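Local structure of glucosamine kinase (6HWJ) at residues Ser146-Arg151 and Asp317-Pro322; Pro293-His298 and Gln333-Asp338. The protein catalyses the magnesium- and ATP-dependent phosphorylation of D-glucosamine to D-glucosamine 6-phosphate, and acts to a lesser extent on glucose. One frame throughout, in Å; residues are numbered along the deposited sequence.

Interaction 1 (Ser146-Arg151 and Asp317-Pro322). With MG (magnesium ion), chain F; MG (magnesium ion), chain C.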
ATOM      1  N   SER A 146       1.893   1.481 -10.497  1.00 28.59           N
ATOM      2  CA  SER A 146       2.229   1.450  -9.093  1.00 28.29           C
ATOM      3  C   SER A 146       3.457   2.313  -8.829  1.00 29.93           C
ATOM      4  O   SER A 146       4.457   2.208  -9.564  1.00 30.01           O
ATOM      5  CB  SER A 146       2.510   0.016  -8.627  1.00 26.87           C
ATOM      6  OG  SER A 146       3.018   0.074  -7.333  1.00 28.54           O
ATOM      7  N   PRO A 147       3.442   3.157  -7.799  1.00 30.12           N
ATOM      8  CA  PRO A 147       4.656   3.893  -7.429  1.00 28.72           C
ATOM      9  C   PRO A 147       5.566   3.163  -6.450  1.00 25.70           C
ATOM     10  O   PRO A 147       6.497   3.792  -5.929  1.00 25.25           O
ATOM     11  CB  PRO A 147       4.079   5.147  -6.775  1.00 27.36           C
ATOM     12  CG  PRO A 147       2.875   4.602  -6.030  1.00 31.02           C
ATOM     13  CD  PRO A 147       2.291   3.549  -6.967  1.00 31.15           C
ATOM     14  N   ALA A 148       5.305   1.887  -6.166  1.00 27.14           N
ATOM     15  CA  ALA A 148       6.024   1.210  -5.087  1.00 25.80           C
ATOM     16  C   ALA A 148       7.541   1.306  -5.249  1.00 26.40           C
ATOM     17  O   ALA A 148       8.268   1.437  -4.265  1.00 29.10           O
ATOM     18  CB  ALA A 148       5.583  -0.253  -5.002  1.00 25.47           C
ATOM     19  N   ALA A 149       8.042   1.250  -6.486  1.00 28.73           N
ATOM     20  CA  ALA A 149       9.484   1.340  -6.693  1.00 29.45           C
ATOM     21  C   ALA A 149      10.021   2.719  -6.305  1.00 31.43           C
ATOM     22  O   ALA A 149      11.125   2.836  -5.747  1.00 29.40           O
ATOM     23  CB  ALA A 149       9.834   1.057  -8.154  1.00 32.69           C
ATOM     24  N   GLN A 150       9.274   3.771  -6.615  1.00 31.36           N
ATOM     25  CA  GLN A 150       9.714   5.118  -6.251  1.00 34.33           C
ATOM     26  C   GLN A 150       9.619   5.335  -4.745  1.00 28.57           C
ATOM     27  O   GLN A 150      10.460   6.015  -4.158  1.00 28.11           O
ATOM     28  CB  GLN A 150       8.892   6.167  -6.994  1.00 43.07           C
ATOM     29  CG  GLN A 150       9.199   6.250  -8.482  1.00 60.05           C
ATOM     30  CD  GLN A 150       8.766   5.013  -9.247  1.00 72.84           C
ATOM     31  OE1 GLN A 150       7.667   4.496  -9.044  1.00 75.60           O
ATOM     32  NE2 GLN A 150       9.637   4.525 -10.131  1.00 78.24           N
ATOM     33  N   ARG A 151       8.591   4.776  -4.107  1.00 26.96           N
ATOM     34  CA  ARG A 151       8.460   4.907  -2.659  1.00 25.36           C
ATOM     35  C   ARG A 151       9.585   4.177  -1.933  1.00 26.65           C
ATOM     36  O   ARG A 151      10.247   4.750  -1.058  1.00 24.82           O
ATOM     37  CB  ARG A 151       7.102   4.367  -2.203  1.00 23.03           C
ATOM     38  CG  ARG A 151       5.906   5.092  -2.829  1.00 26.35           C
ATOM     39  CD  ARG A 151       5.738   6.507  -2.347  1.00 26.85           C
ATOM     40  NE  ARG A 151       4.660   7.175  -3.083  1.00 29.36           N
ATOM     41  CZ  ARG A 151       4.777   7.672  -4.316  1.00 28.59           C
ATOM     42  NH1 ARG A 151       5.921   7.615  -4.962  1.00 26.40           N
ATOM     43  NH2 ARG A 151       3.744   8.231  -4.901  1.00 32.40           N
ATOM     44  N   ASP A 317       3.462  -2.437   1.494  1.00 28.06           N
ATOM     45  CA  ASP A 317       2.310  -2.190   0.606  1.00 27.25           C
ATOM     46  C   ASP A 317       2.280  -0.745   0.113  1.00 24.46           C
ATOM     47  O   ASP A 317       1.470   0.060   0.577  1.00 27.08           O
ATOM     48  CB  ASP A 317       1.019  -2.544   1.355  1.00 35.44           C
ATOM     49  CG  ASP A 317      -0.165  -2.794   0.411  1.00 47.88           C
ATOM     50  OD1 ASP A 317      -0.114  -2.350  -0.751  1.00 53.02           O
ATOM     51  OD2 ASP A 317      -1.146  -3.443   0.860  1.00 52.78           O
ATOM     52  N   PHE A 318       3.138  -0.420  -0.858  1.00 24.12           N
ATOM     53  CA  PHE A 318       3.275   0.930  -1.380  1.00 28.68           C
ATOM     54  C   PHE A 318       2.677   1.119  -2.781  1.00 29.89           C
ATOM     55  O   PHE A 318       3.083   2.041  -3.502  1.00 25.35           O
ATOM     56  CB  PHE A 318       4.749   1.313  -1.393  1.00 31.05           C
ATOM     57  CG  PHE A 318       5.285   1.688  -0.030  1.00 34.64           C
ATOM     58  CD1 PHE A 318       5.066   2.947   0.482  1.00 35.37           C
ATOM     59  CD2 PHE A 318       5.990   0.770   0.727  1.00 36.29           C
ATOM     60  CE1 PHE A 318       5.548   3.299   1.729  1.00 36.57           C
ATOM     61  CE2 PHE A 318       6.470   1.113   1.973  1.00 35.47           C
ATOM     62  CZ  PHE A 318       6.251   2.377   2.470  1.00 36.73           C
ATOM     63  N   ASP A 319       1.706   0.281  -3.157  0.50 28.94           N
ATOM     64  CA  ASP A 319       1.089   0.368  -4.478  0.50 32.68           C
ATOM     65  C   ASP A 319       0.108   1.525  -4.609  0.50 28.48           C
ATOM     66  O   ASP A 319      -0.291   1.855  -5.731  0.50 29.47           O
ATOM     67  CB  ASP A 319       0.337  -0.928  -4.798  0.50 38.75           C
ATOM     68  CG  ASP A 319       1.261  -2.077  -5.091  0.50 40.28           C
ATOM     69  OD1 ASP A 319       2.394  -1.828  -5.552  0.50 40.79           O
ATOM     70  OD2 ASP A 319       0.852  -3.234  -4.863  0.50 42.56           O
ATOM     71  N   GLY A 320      -0.310   2.126  -3.501  1.00 28.61           N
ATOM     72  CA  GLY A 320      -1.263   3.220  -3.532  1.00 31.83           C
ATOM     73  C   GLY A 320      -2.676   2.804  -3.158  1.00 33.41           C
ATOM     74  O   GLY A 320      -2.984   1.640  -2.900  1.00 32.54           O
ATOM     75  N   ASN A 321      -3.557   3.802  -3.156  1.00 38.93           N
ATOM     76  CA  ASN A 321      -4.947   3.605  -2.739  1.00 39.41           C
ATOM     77  C   ASN A 321      -5.707   2.800  -3.782  1.00 39.72           C
ATOM     78  O   ASN A 321      -5.878   3.276  -4.914  1.00 36.42           O
ATOM     79  CB  ASN A 321      -5.604   4.961  -2.520  1.00 45.96           C
ATOM     80  CG  ASN A 321      -7.019   4.843  -2.003  1.00 52.26           C
ATOM     81  OD1 ASN A 321      -7.516   3.747  -1.767  1.00 51.91           O
ATOM     82  ND2 ASN A 321      -7.675   5.987  -1.813  1.00 58.42           N
ATOM     83  N   PRO A 322      -6.181   1.592  -3.455  1.00 40.76           N
ATOM     84  CA  PRO A 322      -6.781   0.733  -4.480  1.00 45.00           C
ATOM     85  C   PRO A 322      -8.155   1.184  -4.954  1.00 46.47           C
ATOM     86  O   PRO A 322      -8.655   0.617  -5.941  1.00 44.59           O
ATOM     87  CB  PRO A 322      -6.864  -0.639  -3.789  1.00 44.37           C
ATOM     88  CG  PRO A 322      -6.969  -0.311  -2.337  1.00 44.35           C
ATOM     89  CD  PRO A 322      -6.157   0.942  -2.127  1.00 42.15           C
TER
HETATM   90 MG    MG F 504      -1.640  -2.723  -2.280  1.00 45.28          MG
HETATM   91 MG    MG C 501      -1.647  -4.474   2.715  1.00 37.98          MG
HETATM   92  O   HOH W   1      -3.044  -3.309  -0.785  1.00 40.00           O
HETATM   93  O   HOH W   2      -2.197  -0.798  -1.382  1.00 39.06           O
HETATM   94  O   HOH W   3      -2.316  -5.382   4.617  1.00 44.11           O
HETATM   95  O   HOH W   4       0.058  -5.488   3.200  1.00 40.28           O
HETATM   96  O   HOH W   5      -2.069  -6.458   1.942  1.00 38.41           O
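Ser-146 and Asp-319 make the polar link between the start of helix 148-157 and the magnesium-binding loop. Asp-319 has two deposited positions; what follows holds for one of them. Ser-146 OG donates to Asp-319 OD1 over 2.7 Å. It meets that oxygen on the anti side, 30° out of the carboxylate plane. OG lies anti to its own backbone N (chi1 171°), and it also accepts from Ala-148 N at 3.1 Å, an ST turn.

The apolar part centres on Phe-318. Its CB packs on Ala-148 CB at 4.0 Å, and its CD1 meets Arg-151 CB obliquely at 3.7 Å. The Arg-151 guanidinium turns away from the ring and its NE bonds to Val-297 O.

Metal binding lies on the loop side. Asp-317 bridges two magnesium ions, one on OD1 and one on OD2, both at 2.2 Å. Gln-305 shares the OD2-bound ion. Water 2, on the other ion, donates to Gly-320 O.

Asp-319 is itself a magnesium ligand by experiment, but in this conformer its OD2 stays 3.6 Å from the ion on Asp-317 OD1. Ser-146 would then be a second-shell residue, probably helping to place this carboxylate near the metal.

Interaction 2 (Pro293-His298 and Gln333-Asp338)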
ATOM      1  N   PRO A 293       0.696  21.475   0.986  1.00 37.60           N
ATOM      2  CA  PRO A 293       1.735  20.704   0.281  1.00 34.76           C
ATOM      3  C   PRO A 293       1.319  19.266   0.024  1.00 30.22           C
ATOM      4  O   PRO A 293       0.837  18.571   0.924  1.00 31.88           O
ATOM      5  CB  PRO A 293       2.942  20.775   1.230  1.00 34.90           C
ATOM      6  CG  PRO A 293       2.328  20.934   2.586  1.00 38.05           C
ATOM      7  CD  PRO A 293       1.088  21.794   2.375  1.00 37.94           C
ATOM      8  N   LEU A 294       1.524  18.820  -1.212  1.00 30.29           N
ATOM      9  CA  LEU A 294       1.374  17.408  -1.575  1.00 30.20           C
ATOM     10  C   LEU A 294       2.756  16.785  -1.761  1.00 31.38           C
ATOM     11  O   LEU A 294       3.644  17.403  -2.373  1.00 31.86           O
ATOM     12  CB  LEU A 294       0.564  17.246  -2.855  1.00 31.72           C
ATOM     13  CG  LEU A 294      -0.719  18.099  -2.952  1.00 31.63           C
ATOM     14  CD1 LEU A 294      -1.361  17.951  -4.337  1.00 34.05           C
ATOM     15  CD2 LEU A 294      -1.669  17.694  -1.848  1.00 30.01           C
ATOM     16  N   ILE A 295       2.926  15.569  -1.240  1.00 29.46           N
ATOM     17  CA  ILE A 295       4.178  14.822  -1.324  1.00 28.57           C
ATOM     18  C   ILE A 295       3.871  13.393  -1.769  1.00 28.34           C
ATOM     19  O   ILE A 295       2.720  12.967  -1.812  1.00 30.59           O
ATOM     20  CB  ILE A 295       4.951  14.795   0.016  1.00 27.72           C
ATOM     21  CG1 ILE A 295       4.114  14.150   1.113  1.00 26.93           C
ATOM     22  CG2 ILE A 295       5.375  16.220   0.433  1.00 28.92           C
ATOM     23  CD1 ILE A 295       4.921  13.738   2.337  1.00 28.57           C
ATOM     24  N   ASP A 296       4.923  12.655  -2.105  1.00 27.42           N
ATOM     25  CA  ASP A 296       4.807  11.201  -2.230  1.00 27.40           C
ATOM     26  C   ASP A 296       4.374  10.628  -0.880  1.00 26.50           C
ATOM     27  O   ASP A 296       5.028  10.875   0.142  1.00 27.85           O
ATOM     28  CB  ASP A 296       6.156  10.594  -2.650  1.00 27.95           C
ATOM     29  CG  ASP A 296       6.600  11.031  -4.044  1.00 33.76           C
ATOM     30  OD1 ASP A 296       5.850  11.732  -4.758  1.00 32.57           O
ATOM     31  OD2 ASP A 296       7.734  10.690  -4.423  1.00 34.70           O
ATOM     32  N   VAL A 297       3.278   9.872  -0.865  1.00 25.57           N
ATOM     33  CA  VAL A 297       2.735   9.329   0.367  1.00 26.06           C
ATOM     34  C   VAL A 297       2.647   7.805   0.244  1.00 25.92           C
ATOM     35  O   VAL A 297       2.844   7.234  -0.823  1.00 24.71           O
ATOM     36  CB  VAL A 297       1.352   9.915   0.728  1.00 26.55           C
ATOM     37  CG1 VAL A 297       1.446  11.414   0.999  1.00 25.33           C
ATOM     38  CG2 VAL A 297       0.328   9.630  -0.363  1.00 27.43           C
ATOM     39  N   HIS A 298       2.356   7.154   1.370  1.00 24.91           N
ATOM     40  CA  HIS A 298       2.026   5.731   1.347  1.00 25.06           C
ATOM     41  C   HIS A 298       0.725   5.503   0.587  1.00 26.49           C
ATOM     42  O   HIS A 298       0.668   4.689  -0.349  1.00 27.39           O
ATOM     43  CB  HIS A 298       1.915   5.179   2.781  1.00 22.96           C
ATOM     44  CG  HIS A 298       1.647   3.708   2.841  1.00 24.65           C
ATOM     45  ND1 HIS A 298       0.411   3.161   2.553  1.00 24.24           N
ATOM     46  CD2 HIS A 298       2.469   2.657   3.133  1.00 24.32           C
ATOM     47  CE1 HIS A 298       0.479   1.840   2.663  1.00 28.39           C
ATOM     48  NE2 HIS A 298       1.716   1.508   3.013  1.00 26.42           N
ATOM     49  N   GLN A 333      -0.165  13.387  -2.656  1.00 31.86           N
ATOM     50  CA  GLN A 333      -1.309  13.670  -1.804  1.00 30.70           C
ATOM     51  C   GLN A 333      -0.814  14.401  -0.556  1.00 32.18           C
ATOM     52  O   GLN A 333       0.399  14.420  -0.292  1.00 29.56           O
ATOM     53  CB  GLN A 333      -2.017  12.377  -1.393  1.00 30.64           C
ATOM     54  CG  GLN A 333      -2.473  11.474  -2.561  1.00 35.30           C
ATOM     55  CD  GLN A 333      -3.648  12.057  -3.327  1.00 39.55           C
ATOM     56  OE1 GLN A 333      -4.203  13.076  -2.937  1.00 35.00           O
ATOM     57  NE2 GLN A 333      -4.032  11.400  -4.422  1.00 41.03           N
ATOM     58  N   PRO A 334      -1.710  14.961   0.267  1.00 30.10           N
ATOM     59  CA  PRO A 334      -1.269  15.525   1.549  1.00 30.58           C
ATOM     60  C   PRO A 334      -0.747  14.434   2.475  1.00 29.17           C
ATOM     61  O   PRO A 334      -1.323  13.356   2.568  1.00 25.77           O
ATOM     62  CB  PRO A 334      -2.539  16.166   2.127  1.00 30.28           C
ATOM     63  CG  PRO A 334      -3.515  16.206   0.985  1.00 32.32           C
ATOM     64  CD  PRO A 334      -3.170  15.038   0.111  1.00 28.98           C
ATOM     65  N   ALA A 335       0.330  14.746   3.191  1.00 31.49           N
ATOM     66  CA  ALA A 335       0.822  13.839   4.220  1.00 31.83           C
ATOM     67  C   ALA A 335      -0.251  13.554   5.263  1.00 29.25           C
ATOM     68  O   ALA A 335      -0.319  12.436   5.802  1.00 26.32           O
ATOM     69  CB  ALA A 335       2.071  14.423   4.886  1.00 29.27           C
ATOM     70  N   ALA A 336      -1.117  14.527   5.541  1.00 26.96           N
ATOM     71  CA  ALA A 336      -2.177  14.309   6.508  1.00 25.83           C
ATOM     72  C   ALA A 336      -3.091  13.158   6.110  1.00 26.48           C
ATOM     73  O   ALA A 336      -3.765  12.583   6.974  1.00 26.17           O
ATOM     74  CB  ALA A 336      -2.994  15.586   6.695  1.00 26.69           C
ATOM     75  N   LEU A 337      -3.136  12.803   4.825  1.00 26.08           N
ATOM     76  CA  LEU A 337      -3.920  11.650   4.410  1.00 25.62           C
ATOM     77  C   LEU A 337      -3.423  10.369   5.078  1.00 24.92           C
ATOM     78  O   LEU A 337      -4.219   9.575   5.599  1.00 25.36           O
ATOM     79  CB  LEU A 337      -3.878  11.512   2.884  1.00 27.76           C
ATOM     80  CG  LEU A 337      -4.609  10.280   2.348  1.00 31.67           C
ATOM     81  CD1 LEU A 337      -6.120  10.433   2.536  1.00 30.60           C
ATOM     82  CD2 LEU A 337      -4.284  10.051   0.857  1.00 38.71           C
ATOM     83  N   ASP A 338      -2.103  10.134   5.065  1.00 27.47           N
ATOM     84  CA  ASP A 338      -1.566   8.977   5.788  1.00 23.23           C
ATOM     85  C   ASP A 338      -1.860   9.098   7.273  1.00 27.40           C
ATOM     86  O   ASP A 338      -2.136   8.094   7.949  1.00 28.18           O
ATOM     87  CB  ASP A 338      -0.057   8.835   5.587  1.00 25.16           C
ATOM     88  CG  ASP A 338       0.335   8.404   4.175  1.00 26.96           C
ATOM     89  OD1 ASP A 338      -0.496   7.833   3.429  1.00 25.52           O
ATOM     90  OD2 ASP A 338       1.518   8.629   3.828  1.00 27.97           O
TER
HETATM   91  O   HOH W   6       2.005  16.929   2.525  1.00 29.64           O
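Val-297 points into the angle between strand 333-334 and helix 335-356, and its branches part there. CG1 takes the position anti to the carbonyl carbon (chi1 -64°) and reaches Gln-333 O at 3.4 Å. CG2 packs on Gln-333 CB at 3.8 Å. The two side chains cross at about a right angle. Gln-333 NE2 bonds to a buffer molecule probably left from crystallisation.

Leu-294 and Pro-334 lie side by side and point the same way, with Leu-294 CD2 3.6 Å from Pro-334 CD. Trp-249 of helix 243-263 touches both. Ile-295 sends CD1 to Ala-335 CB.

Ile-295 and Gln-333 form an antiparallel hydrogen-bonded pair. Ile-295 N donates to Gln-333 O at 2.9 Å, from above the carbonyl plane, and Gln-333 N donates back to Ile-295 O. Water 6 joins Pro-293 O to Ala-335 N.

At the far end, Asp-338 OD2 accepts a hydrogen bond from His-298 N at 3.0 Å through its syn lone pair. The same oxygen accepts from His-230 NE2, and OD1 accepts from Gly-299 N. The His-298 ring lies off this contact, and its NE2 bonds to Val-316 O.

The buried Asp-338 carboxylate thus gathers several N-H donors, which would stabilise its negative charge. It ties the helix to the backbone just before Asp-300, a glucosamine-binding residue.

How the interactions relate
The centres of interactions 1 and 2 lie about 13 Å apart, and the two contacts touch. Along the chain their segments alternate: 146-151, 293-298, 317-322, then 333-338. Interaction 1 brings helix 148-157, next to the six-stranded sheet, against the metal-binding loop. Interaction 2 joins two strands of a small three-stranded sheet and the start of helix 335-356. Two contacts connect them. The Arg-151 side chain bridges from one to the other, and the Phe-318 ring meets that of His-298. The magnesium and glucosamine residues, and the probable ATP-binding Lys-133, lie close by, consistent with a kinase cleft.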